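Local coordinates for glutamate--tRNA ligase (Methanothermobacter thermautotrophicus, PDB 3AII), which probably attaches glutamate to tRNA in two steps, first activating the amino acid with ATP and then transferring it to the acceptor end, at residues Phe198-Leu201 with Lys202-Glu206. Residues are numbered along the deposited sequence; the frame is centred on the assembly and turned at random.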
loop_
_atom_site.group_PDB
_atom_site.type_symbol
_atom_site.label_atom_id
_atom_site.label_comp_id
_atom_site.label_asym_id
_atom_site.label_seq_id
_atom_site.Cartn_x
_atom_site.Cartn_y
_atom_site.Cartn_z
ATOM N N PHE A 198 19.200 -29.801 -19.552
ATOM C CA PHE A 198 18.493 -30.316 -18.387
ATOM C C PHE A 198 16.986 -30.262 -18.592
ATOM O O PHE A 198 16.262 -31.195 -18.241
ATOM C CB PHE A 198 18.856 -29.540 -17.109
ATOM C CG PHE A 198 18.189 -30.089 -15.883
ATOM C CD1 PHE A 198 16.967 -29.592 -15.460
ATOM C CD2 PHE A 198 18.762 -31.137 -15.184
ATOM C CE1 PHE A 198 16.333 -30.121 -14.353
ATOM C CE2 PHE A 198 18.130 -31.670 -14.073
ATOM C CZ PHE A 198 16.921 -31.157 -13.657
ATOM N N ARG A 199 16.507 -29.154 -19.149
ATOM C CA ARG A 199 15.076 -28.968 -19.343
ATOM C C ARG A 199 14.509 -30.035 -20.276
ATOM O O ARG A 199 13.416 -30.559 -20.049
ATOM C CB ARG A 199 14.794 -27.567 -19.898
ATOM C CG ARG A 199 13.320 -27.262 -20.109
ATOM C CD ARG A 199 13.133 -25.868 -20.680
ATOM N NE ARG A 199 11.732 -25.589 -20.982
ATOM C CZ ARG A 199 11.278 -24.405 -21.376
ATOM N NH1 ARG A 199 12.114 -23.386 -21.510
ATOM N NH2 ARG A 199 9.986 -24.239 -21.632
ATOM N N GLU A 200 15.260 -30.357 -21.324
ATOM C CA GLU A 200 14.821 -31.359 -22.289
ATOM C C GLU A 200 14.648 -32.724 -21.616
ATOM O O GLU A 200 13.682 -33.443 -21.880
ATOM C CB GLU A 200 15.818 -31.449 -23.445
ATOM C CG GLU A 200 15.295 -32.180 -24.668
ATOM C CD GLU A 200 16.314 -32.234 -25.788
ATOM O OE1 GLU A 200 17.512 -32.431 -25.492
ATOM O OE2 GLU A 200 15.918 -32.082 -26.963
ATOM N N LEU A 201 15.582 -33.070 -20.736
ATOM C CA LEU A 201 15.507 -34.327 -19.994
ATOM C C LEU A 201 14.332 -34.288 -19.032
ATOM O O LEU A 201 13.516 -35.213 -18.987
ATOM C CB LEU A 201 16.804 -34.577 -19.224
ATOM C CG LEU A 201 18.044 -34.935 -20.040
ATOM C CD1 LEU A 201 19.278 -34.984 -19.149
ATOM C CD2 LEU A 201 17.842 -36.267 -20.767
ATOM N N LYS A 202 14.252 -33.201 -18.268
ATOM C CA LYS A 202 13.212 -33.016 -17.266
ATOM C C LYS A 202 11.809 -33.153 -17.852
ATOM O O LYS A 202 10.947 -33.801 -17.265
ATOM C CB LYS A 202 13.353 -31.632 -16.626
ATOM C CG LYS A 202 12.459 -31.406 -15.418
ATOM C CD LYS A 202 12.449 -29.935 -15.005
ATOM C CE LYS A 202 11.580 -29.098 -15.941
ATOM N NZ LYS A 202 11.547 -27.663 -15.544
ATOM N N ASN A 203 11.580 -32.526 -19.003
ATOM C CA ASN A 203 10.255 -32.520 -19.622
ATOM C C ASN A 203 9.829 -33.890 -20.127
ATOM O O ASN A 203 8.644 -34.131 -20.362
ATOM C CB ASN A 203 10.185 -31.498 -20.762
ATOM C CG ASN A 203 10.128 -30.072 -20.264
ATOM O OD1 ASN A 203 10.634 -29.156 -20.915
ATOM N ND2 ASN A 203 9.513 -29.871 -19.098
ATOM N N ARG A 204 10.803 -34.778 -20.298
ATOM C CA ARG A 204 10.530 -36.152 -20.710
ATOM C C ARG A 204 10.664 -37.125 -19.539
ATOM O O ARG A 204 10.686 -38.342 -19.734
ATOM C CB ARG A 204 11.469 -36.575 -21.843
ATOM C CG ARG A 204 11.555 -35.585 -22.994
ATOM C CD ARG A 204 12.233 -36.221 -24.199
ATOM N NE ARG A 204 13.386 -37.029 -23.814
ATOM C CZ ARG A 204 14.628 -36.566 -23.716
ATOM N NH1 ARG A 204 15.613 -37.375 -23.357
ATOM N NH2 ARG A 204 14.883 -35.290 -23.976
ATOM N N GLY A 205 10.766 -36.586 -18.325
ATOM C CA GLY A 205 10.815 -37.409 -17.127
ATOM C C GLY A 205 12.096 -38.204 -16.957
ATOM O O GLY A 205 12.115 -39.243 -16.293
ATOM N N GLU A 206 13.177 -37.716 -17.554
ATOM C CA GLU A 206 14.453 -38.423 -17.528
ATOM C C GLU A 206 15.452 -37.699 -16.631
ATOM O O GLU A 206 15.523 -36.469 -16.639
ATOM C CB GLU A 206 15.006 -38.543 -18.949
ATOM C CG GLU A 206 16.337 -39.250 -19.065
ATOM C CD GLU A 206 16.666 -39.613 -20.500
ATOM O OE1 GLU A 206 15.820 -39.356 -21.386
ATOM O OE2 GLU A 206 17.764 -40.157 -20.744
#
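The isobutyl group of Leu-201 lies across the side chains of Arg-204 and Glu-206. Its methyl CD2 is 3.6 Å from Arg-204 NH1 and equally close to Glu-206 CD, and those two polar ends join over it in a salt bridge. The hydrogen bond in that pair, from Arg-204 NH1 to Glu-206 OE1, is short at 2.8 Å but weak, because the N-H points well off the oxygen. A bend at chi3 (-42°) turns the arginine chain back along the helix, laying one face of its guanidinium over Leu-201 CA. Glu-200 runs alongside in the same direction, with CG at the guanidinium edge, 3.2 Å from Arg-204 NH2; the carboxylate stays beyond salt-bridge range, so any attraction there is longer-ranged.

The backbone that carries these side chains ends helix 195-203 in a Schellman motif. Glu-206 N bonds to Leu-201 O at 2.9 Å and Gly-205 N to Lys-202 O, with Gly-205 at positive phi (70°) as the C' residue. Leu-201 O also accepts from Arg-204 N, and the two donors arrive from opposite faces of its carbonyl plane.

One residue earlier, Asn-203 OD1 sits at the edge of the Arg-199 guanidinium, close to its plane, yet its closest approach to that side chain is to the aliphatic Arg-199 CG, 3.4 Å from Asn-203 OD1. On the buried side, Phe-198 CE1 meets Lys-202 CD at 3.9 Å. That ring packs on Cys-191, Cys-193 and Cys-208, three of the four zinc ligands, and makes a cation-pi contact with Arg-236, while Leu-201 also touches Cys-208.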